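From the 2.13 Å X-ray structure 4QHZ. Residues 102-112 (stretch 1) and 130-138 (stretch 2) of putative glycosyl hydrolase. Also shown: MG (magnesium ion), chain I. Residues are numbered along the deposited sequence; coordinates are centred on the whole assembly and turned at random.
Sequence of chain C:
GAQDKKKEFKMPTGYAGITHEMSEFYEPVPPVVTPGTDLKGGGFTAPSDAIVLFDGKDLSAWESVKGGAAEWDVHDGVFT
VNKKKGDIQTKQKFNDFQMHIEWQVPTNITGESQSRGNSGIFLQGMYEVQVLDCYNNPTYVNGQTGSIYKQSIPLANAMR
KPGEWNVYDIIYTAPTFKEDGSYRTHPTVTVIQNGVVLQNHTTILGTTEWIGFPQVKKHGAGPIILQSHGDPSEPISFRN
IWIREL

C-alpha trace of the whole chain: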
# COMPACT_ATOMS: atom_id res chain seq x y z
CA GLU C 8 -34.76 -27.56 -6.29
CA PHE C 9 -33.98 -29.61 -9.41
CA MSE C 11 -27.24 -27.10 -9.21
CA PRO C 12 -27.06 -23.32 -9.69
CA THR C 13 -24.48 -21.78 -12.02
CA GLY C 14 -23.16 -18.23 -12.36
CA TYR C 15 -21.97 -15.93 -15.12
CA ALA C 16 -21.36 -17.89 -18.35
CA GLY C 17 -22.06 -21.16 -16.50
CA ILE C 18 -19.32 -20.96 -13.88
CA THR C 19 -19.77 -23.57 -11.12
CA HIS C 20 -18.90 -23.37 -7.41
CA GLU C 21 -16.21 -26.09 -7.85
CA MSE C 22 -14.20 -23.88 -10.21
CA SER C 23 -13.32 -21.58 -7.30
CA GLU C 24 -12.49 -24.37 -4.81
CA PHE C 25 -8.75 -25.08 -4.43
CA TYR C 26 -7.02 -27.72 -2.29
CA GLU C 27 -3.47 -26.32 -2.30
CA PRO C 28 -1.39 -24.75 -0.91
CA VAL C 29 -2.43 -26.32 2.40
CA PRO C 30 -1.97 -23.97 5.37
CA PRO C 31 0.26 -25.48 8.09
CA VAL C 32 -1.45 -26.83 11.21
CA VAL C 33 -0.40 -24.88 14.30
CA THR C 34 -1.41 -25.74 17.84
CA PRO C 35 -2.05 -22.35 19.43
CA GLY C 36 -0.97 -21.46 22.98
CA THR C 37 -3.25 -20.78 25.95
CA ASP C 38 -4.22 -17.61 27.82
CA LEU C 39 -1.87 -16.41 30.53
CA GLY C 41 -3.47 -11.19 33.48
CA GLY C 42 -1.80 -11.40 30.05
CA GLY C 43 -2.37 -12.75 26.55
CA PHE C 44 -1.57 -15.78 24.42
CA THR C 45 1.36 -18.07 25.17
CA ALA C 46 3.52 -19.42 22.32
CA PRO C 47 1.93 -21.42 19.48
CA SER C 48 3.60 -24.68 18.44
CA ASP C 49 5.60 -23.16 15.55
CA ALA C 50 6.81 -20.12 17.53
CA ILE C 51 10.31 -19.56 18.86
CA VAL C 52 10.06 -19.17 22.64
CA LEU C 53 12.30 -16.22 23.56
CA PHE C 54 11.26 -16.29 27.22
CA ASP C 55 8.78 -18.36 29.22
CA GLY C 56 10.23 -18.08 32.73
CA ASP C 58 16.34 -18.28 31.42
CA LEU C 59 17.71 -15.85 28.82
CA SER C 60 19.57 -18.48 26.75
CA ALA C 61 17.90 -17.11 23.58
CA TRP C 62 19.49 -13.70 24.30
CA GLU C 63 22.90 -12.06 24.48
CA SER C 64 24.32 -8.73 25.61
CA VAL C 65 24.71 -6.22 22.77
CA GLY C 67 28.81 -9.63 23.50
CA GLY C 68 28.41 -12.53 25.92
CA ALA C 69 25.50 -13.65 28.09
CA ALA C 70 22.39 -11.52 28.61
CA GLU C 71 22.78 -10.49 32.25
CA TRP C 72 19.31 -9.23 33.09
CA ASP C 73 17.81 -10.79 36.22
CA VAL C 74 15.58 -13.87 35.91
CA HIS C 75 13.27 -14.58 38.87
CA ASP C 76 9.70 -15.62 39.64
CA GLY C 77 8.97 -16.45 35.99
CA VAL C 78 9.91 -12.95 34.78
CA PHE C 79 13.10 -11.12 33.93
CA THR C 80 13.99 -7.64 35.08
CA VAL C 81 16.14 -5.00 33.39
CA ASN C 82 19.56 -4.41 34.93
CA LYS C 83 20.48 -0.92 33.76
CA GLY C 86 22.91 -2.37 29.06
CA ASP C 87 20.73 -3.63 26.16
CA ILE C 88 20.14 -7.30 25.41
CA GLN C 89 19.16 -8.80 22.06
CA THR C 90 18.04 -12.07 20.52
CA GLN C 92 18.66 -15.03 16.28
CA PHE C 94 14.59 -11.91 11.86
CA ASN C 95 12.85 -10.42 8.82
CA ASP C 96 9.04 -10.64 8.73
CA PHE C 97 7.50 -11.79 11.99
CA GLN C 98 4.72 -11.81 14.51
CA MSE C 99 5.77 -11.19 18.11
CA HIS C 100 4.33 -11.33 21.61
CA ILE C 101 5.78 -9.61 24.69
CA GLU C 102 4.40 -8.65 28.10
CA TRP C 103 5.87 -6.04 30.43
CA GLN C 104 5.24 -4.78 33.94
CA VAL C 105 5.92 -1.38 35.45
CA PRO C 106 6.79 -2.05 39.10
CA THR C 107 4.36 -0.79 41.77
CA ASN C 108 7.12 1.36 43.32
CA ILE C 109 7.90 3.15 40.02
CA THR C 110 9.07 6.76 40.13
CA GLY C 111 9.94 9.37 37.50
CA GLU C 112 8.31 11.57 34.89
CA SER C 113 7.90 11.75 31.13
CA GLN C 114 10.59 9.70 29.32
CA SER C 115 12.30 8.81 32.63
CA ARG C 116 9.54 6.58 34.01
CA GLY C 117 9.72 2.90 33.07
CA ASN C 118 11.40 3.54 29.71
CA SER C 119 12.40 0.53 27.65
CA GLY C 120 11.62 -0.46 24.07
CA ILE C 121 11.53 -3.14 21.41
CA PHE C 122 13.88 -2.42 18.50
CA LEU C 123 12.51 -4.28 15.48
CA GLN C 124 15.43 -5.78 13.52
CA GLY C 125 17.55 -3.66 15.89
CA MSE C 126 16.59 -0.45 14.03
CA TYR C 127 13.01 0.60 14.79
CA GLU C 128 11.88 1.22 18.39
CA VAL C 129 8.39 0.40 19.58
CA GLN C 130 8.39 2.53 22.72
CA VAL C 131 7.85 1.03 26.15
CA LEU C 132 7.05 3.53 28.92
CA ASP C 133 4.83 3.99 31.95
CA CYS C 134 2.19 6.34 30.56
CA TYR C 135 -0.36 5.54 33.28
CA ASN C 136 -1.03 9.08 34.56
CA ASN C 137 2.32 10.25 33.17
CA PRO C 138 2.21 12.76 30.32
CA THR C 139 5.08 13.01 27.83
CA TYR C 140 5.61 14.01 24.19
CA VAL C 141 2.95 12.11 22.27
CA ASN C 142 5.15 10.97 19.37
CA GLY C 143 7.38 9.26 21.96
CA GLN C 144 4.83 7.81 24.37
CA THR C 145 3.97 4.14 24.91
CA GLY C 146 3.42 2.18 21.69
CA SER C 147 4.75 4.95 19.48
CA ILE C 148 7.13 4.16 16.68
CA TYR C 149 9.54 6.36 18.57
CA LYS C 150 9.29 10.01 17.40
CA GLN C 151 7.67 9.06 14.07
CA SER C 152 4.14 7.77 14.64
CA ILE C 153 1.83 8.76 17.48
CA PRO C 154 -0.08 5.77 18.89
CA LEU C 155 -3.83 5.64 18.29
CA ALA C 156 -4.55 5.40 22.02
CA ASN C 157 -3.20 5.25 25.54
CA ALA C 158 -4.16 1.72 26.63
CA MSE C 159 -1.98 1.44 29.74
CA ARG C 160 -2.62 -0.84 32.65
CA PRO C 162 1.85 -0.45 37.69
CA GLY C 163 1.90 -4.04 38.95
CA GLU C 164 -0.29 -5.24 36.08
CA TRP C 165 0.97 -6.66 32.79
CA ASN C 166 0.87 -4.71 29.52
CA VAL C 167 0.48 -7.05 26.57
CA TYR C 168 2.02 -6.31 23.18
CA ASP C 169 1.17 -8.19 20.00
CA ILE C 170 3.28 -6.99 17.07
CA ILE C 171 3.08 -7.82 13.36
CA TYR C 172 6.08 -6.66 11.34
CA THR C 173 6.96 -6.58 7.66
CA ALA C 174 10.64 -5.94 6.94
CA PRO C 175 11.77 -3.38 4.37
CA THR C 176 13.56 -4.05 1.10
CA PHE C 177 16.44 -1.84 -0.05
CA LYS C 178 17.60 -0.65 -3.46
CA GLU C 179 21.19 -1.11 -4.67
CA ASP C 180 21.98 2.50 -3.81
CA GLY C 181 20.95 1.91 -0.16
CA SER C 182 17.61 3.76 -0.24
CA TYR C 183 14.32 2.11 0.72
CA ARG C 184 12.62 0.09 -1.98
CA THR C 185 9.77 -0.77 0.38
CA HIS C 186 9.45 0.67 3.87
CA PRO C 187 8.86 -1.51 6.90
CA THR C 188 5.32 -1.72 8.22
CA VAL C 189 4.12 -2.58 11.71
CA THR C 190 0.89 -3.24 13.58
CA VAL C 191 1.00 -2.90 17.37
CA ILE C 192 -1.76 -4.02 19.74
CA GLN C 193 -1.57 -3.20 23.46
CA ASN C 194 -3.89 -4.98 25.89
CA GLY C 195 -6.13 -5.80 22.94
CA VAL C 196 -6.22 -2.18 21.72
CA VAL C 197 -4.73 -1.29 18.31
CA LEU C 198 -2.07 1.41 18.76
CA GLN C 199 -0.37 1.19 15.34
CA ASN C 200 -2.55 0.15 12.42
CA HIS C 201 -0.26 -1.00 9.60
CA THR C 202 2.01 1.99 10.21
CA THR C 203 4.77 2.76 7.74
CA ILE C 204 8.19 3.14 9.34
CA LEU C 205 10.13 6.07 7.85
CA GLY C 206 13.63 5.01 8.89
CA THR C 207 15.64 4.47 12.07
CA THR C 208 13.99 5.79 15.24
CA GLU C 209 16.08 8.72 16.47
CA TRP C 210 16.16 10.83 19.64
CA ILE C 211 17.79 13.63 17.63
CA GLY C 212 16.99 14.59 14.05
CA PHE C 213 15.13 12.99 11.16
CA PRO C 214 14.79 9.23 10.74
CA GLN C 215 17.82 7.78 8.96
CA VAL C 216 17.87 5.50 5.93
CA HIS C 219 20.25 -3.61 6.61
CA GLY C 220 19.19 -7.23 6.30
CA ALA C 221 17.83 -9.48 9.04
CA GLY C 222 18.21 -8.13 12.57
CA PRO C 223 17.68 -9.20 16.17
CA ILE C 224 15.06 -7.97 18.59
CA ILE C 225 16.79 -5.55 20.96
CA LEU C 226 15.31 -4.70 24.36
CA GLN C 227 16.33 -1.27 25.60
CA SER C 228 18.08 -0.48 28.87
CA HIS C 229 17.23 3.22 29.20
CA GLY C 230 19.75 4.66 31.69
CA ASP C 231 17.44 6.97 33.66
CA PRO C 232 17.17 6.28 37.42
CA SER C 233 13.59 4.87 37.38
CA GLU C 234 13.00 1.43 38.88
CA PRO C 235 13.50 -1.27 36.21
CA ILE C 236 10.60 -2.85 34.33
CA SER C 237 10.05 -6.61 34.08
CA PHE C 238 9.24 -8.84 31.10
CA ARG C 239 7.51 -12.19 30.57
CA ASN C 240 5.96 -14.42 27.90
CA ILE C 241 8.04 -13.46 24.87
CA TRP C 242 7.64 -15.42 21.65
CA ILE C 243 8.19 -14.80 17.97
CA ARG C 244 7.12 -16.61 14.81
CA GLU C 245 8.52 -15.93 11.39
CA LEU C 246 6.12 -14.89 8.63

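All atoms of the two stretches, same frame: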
# COMPACT_ATOMS: atom_id res chain seq x y z
N GLU C 102 5.13 -9.24 26.99
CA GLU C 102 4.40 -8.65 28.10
C GLU C 102 5.38 -7.98 29.04
O GLU C 102 6.49 -8.48 29.25
CB GLU C 102 3.60 -9.73 28.83
CG GLU C 102 2.67 -10.49 27.88
CD GLU C 102 1.72 -11.44 28.57
OE1 GLU C 102 1.64 -11.45 29.82
OE2 GLU C 102 1.04 -12.19 27.83
N TRP C 103 4.98 -6.83 29.57
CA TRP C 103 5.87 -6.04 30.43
C TRP C 103 5.13 -5.36 31.57
O TRP C 103 3.97 -4.95 31.44
CB TRP C 103 6.64 -5.00 29.61
CG TRP C 103 5.82 -4.15 28.69
CD1 TRP C 103 5.43 -4.47 27.43
CD2 TRP C 103 5.34 -2.82 28.94
NE1 TRP C 103 4.70 -3.44 26.88
CE2 TRP C 103 4.64 -2.41 27.79
CE3 TRP C 103 5.41 -1.96 30.03
CZ2 TRP C 103 4.02 -1.16 27.69
CZ3 TRP C 103 4.79 -0.72 29.94
CH2 TRP C 103 4.11 -0.33 28.77
N GLN C 104 5.82 -5.25 32.70
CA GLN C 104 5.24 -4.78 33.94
C GLN C 104 6.03 -3.61 34.49
O GLN C 104 7.24 -3.72 34.72
CB GLN C 104 5.25 -5.90 34.97
CG GLN C 104 4.59 -5.57 36.29
CD GLN C 104 4.94 -6.57 37.37
OE1 GLN C 104 6.11 -6.88 37.59
NE2 GLN C 104 3.92 -7.11 38.03
N VAL C 105 5.35 -2.49 34.71
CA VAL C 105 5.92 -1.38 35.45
C VAL C 105 5.78 -1.72 36.93
O VAL C 105 4.69 -2.06 37.38
CB VAL C 105 5.20 -0.06 35.13
CG1 VAL C 105 5.86 1.11 35.86
CG2 VAL C 105 5.20 0.20 33.63
N PRO C 106 6.88 -1.64 37.70
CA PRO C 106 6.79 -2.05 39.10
C PRO C 106 5.93 -1.09 39.92
O PRO C 106 5.85 0.09 39.59
CB PRO C 106 8.25 -2.04 39.57
CG PRO C 106 8.92 -1.04 38.68
CD PRO C 106 8.21 -1.11 37.36
N THR C 107 5.30 -1.59 40.97
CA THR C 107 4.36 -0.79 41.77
C THR C 107 5.05 0.39 42.45
O THR C 107 4.39 1.38 42.77
CB THR C 107 3.64 -1.63 42.84
OG1 THR C 107 4.60 -2.31 43.65
CG2 THR C 107 2.72 -2.65 42.19
N ASN C 108 6.36 0.29 42.69
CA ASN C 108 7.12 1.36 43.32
C ASN C 108 7.83 2.29 42.32
O ASN C 108 8.77 3.00 42.67
CB ASN C 108 8.13 0.77 44.32
CG ASN C 108 9.27 0.02 43.65
OD1 ASN C 108 9.22 -0.28 42.46
ND2 ASN C 108 10.31 -0.27 44.41
N ILE C 109 7.36 2.29 41.07
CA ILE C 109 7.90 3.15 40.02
C ILE C 109 7.93 4.62 40.42
O ILE C 109 7.03 5.11 41.11
CB ILE C 109 7.09 2.99 38.69
CG1 ILE C 109 7.76 3.72 37.52
CG2 ILE C 109 5.65 3.47 38.86
CD1 ILE C 109 9.09 3.12 37.11
N THR C 110 8.97 5.31 39.99
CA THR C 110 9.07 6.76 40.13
C THR C 110 9.54 7.34 38.80
O THR C 110 10.00 6.61 37.92
CB THR C 110 10.05 7.18 41.24
OG1 THR C 110 11.35 6.63 40.96
CG2 THR C 110 9.57 6.68 42.59
N GLY C 111 9.45 8.67 38.68
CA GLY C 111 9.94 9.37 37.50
C GLY C 111 8.84 10.00 36.68
O GLY C 111 7.65 9.73 36.89
N GLU C 112 9.24 10.84 35.73
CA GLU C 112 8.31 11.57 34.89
C GLU C 112 8.70 11.49 33.43
O GLU C 112 9.87 11.29 33.10
CB GLU C 112 8.26 13.03 35.30
CG GLU C 112 7.62 13.30 36.65
CD GLU C 112 7.70 14.77 37.02
OE1 GLU C 112 8.80 15.24 37.36
OE2 GLU C 112 6.65 15.45 36.98
N GLN C 130 8.13 1.98 21.40
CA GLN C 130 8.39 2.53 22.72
C GLN C 130 7.68 1.74 23.82
O GLN C 130 6.53 1.33 23.67
CB GLN C 130 7.97 4.00 22.78
CG GLN C 130 8.10 4.68 24.14
CD GLN C 130 9.55 4.92 24.56
OE1 GLN C 130 10.35 3.99 24.64
NE2 GLN C 130 9.89 6.18 24.84
N VAL C 131 8.41 1.53 24.91
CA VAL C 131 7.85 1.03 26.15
C VAL C 131 8.08 2.10 27.22
O VAL C 131 9.18 2.62 27.36
CB VAL C 131 8.50 -0.30 26.56
CG1 VAL C 131 8.16 -0.66 28.01
CG2 VAL C 131 8.06 -1.40 25.60
N LEU C 132 7.01 2.44 27.94
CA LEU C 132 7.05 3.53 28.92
C LEU C 132 5.84 3.44 29.82
O LEU C 132 4.77 2.99 29.40
CB LEU C 132 7.07 4.88 28.20
CG LEU C 132 7.37 6.14 29.00
CD1 LEU C 132 8.78 6.11 29.58
CD2 LEU C 132 7.19 7.36 28.11
N ASP C 133 5.99 3.87 31.08
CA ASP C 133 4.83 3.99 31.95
C ASP C 133 4.08 5.28 31.65
O ASP C 133 4.45 6.35 32.15
CB ASP C 133 5.20 3.95 33.43
CG ASP C 133 3.97 3.96 34.32
OD1 ASP C 133 2.86 3.69 33.82
OD2 ASP C 133 4.10 4.25 35.53
N CYS C 134 3.02 5.18 30.86
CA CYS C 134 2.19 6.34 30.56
C CYS C 134 0.83 6.27 31.29
O CYS C 134 -0.15 6.90 30.87
CB CYS C 134 2.02 6.46 29.05
SG CYS C 134 3.52 7.07 28.26
N TYR C 135 0.80 5.53 32.40
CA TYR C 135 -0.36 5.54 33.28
C TYR C 135 -0.26 6.77 34.17
O TYR C 135 0.56 6.82 35.09
CB TYR C 135 -0.44 4.25 34.11
CG TYR C 135 -1.75 4.07 34.83
CD1 TYR C 135 -2.85 3.50 34.19
CD2 TYR C 135 -1.91 4.47 36.16
CE1 TYR C 135 -4.06 3.34 34.84
CE2 TYR C 135 -3.11 4.31 36.82
CZ TYR C 135 -4.18 3.74 36.16
OH TYR C 135 -5.38 3.57 36.82
N ASN C 136 -1.09 7.78 33.88
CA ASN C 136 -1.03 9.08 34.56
C ASN C 136 0.38 9.68 34.53
O ASN C 136 0.89 10.16 35.55
CB ASN C 136 -1.55 8.97 36.00
CG ASN C 136 -3.03 8.61 36.06
OD1 ASN C 136 -3.83 9.12 35.28
ND2 ASN C 136 -3.38 7.72 36.97
N ASN C 137 1.01 9.64 33.36
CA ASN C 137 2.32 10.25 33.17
C ASN C 137 2.40 10.85 31.77
O ASN C 137 2.68 10.14 30.80
CB ASN C 137 3.43 9.22 33.38
CG ASN C 137 4.81 9.75 33.01
OD1 ASN C 137 5.20 10.85 33.43
ND2 ASN C 137 5.55 8.97 32.23
N PRO C 138 2.12 12.15 31.64
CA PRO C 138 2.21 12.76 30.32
C PRO C 138 3.65 12.86 29.80
O PRO C 138 4.60 12.91 30.59
CB PRO C 138 1.61 14.16 30.52
CG PRO C 138 1.70 14.42 31.98
CD PRO C 138 1.67 13.10 32.68
MG MG I . 12.42 3.63 25.07
O HOH W 1 12.99 5.25 24.13

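No hydrogen bond crosses between these two stretches; the most striking feature of their contact is a tryptophan ring with a valine methyl seated almost squarely on its face. CG1 of Val-131 lies 3.7 Å from the centroid of the six-membered ring of Trp-103 and 13° off the ring normal, so its C-H groups meet the pi cloud in a CH-pi contact. Trp-103 and Val-131 both sit at strand positions with CA-to-CB bonds toward the other stretch, and their CA atoms stand 8.5 Å apart, too far for backbone pairing, with the indole and the valine methyl filling the space between. Trp-103, at chi1 50° (p), also brings CH2 to 3.4 Å from O of Leu-132, whose own CA-to-CB bond points away, leaving backbone rather than side chain to meet the indole.

Past the strands the register continues, Val-105 opposite Asp-133 with CA atoms 6.5 Å apart. Here the partners are mismatched in polarity: OD2 of Asp-133 lies 3.6 Å from CG1 of Val-105 and 3.8 Å from CG2 of Ile-109. These are van der Waals contacts, and the carboxylate is satisfied otherwise. Asp-133 OD1 accepts from N of Tyr-135 at 3.1 Å, while OD2 is hydrogen-bonded elsewhere in the structure. A type I turn from Pro-106 to Ile-109, closed by Ile-109 N to Pro-106 O at 3.1 Å, carries Thr-107 and Asn-108 out of reach and returns Ile-109 to the contact.

At the far end, Asn-137 OD1 approaches CA of Glu-112 at 3.5 Å, while its ND2 donates to O of Asp-133 at 2.8 Å, tying the loop to itself. Gly-111, at phi 113° and psi 169°, owes its identity to its backbone: a CB would jam against the preceding carbonyl oxygen. At the other end, Gln-130 stays out of the contact and binds magnesium through OE1 at 2.1 Å from MG.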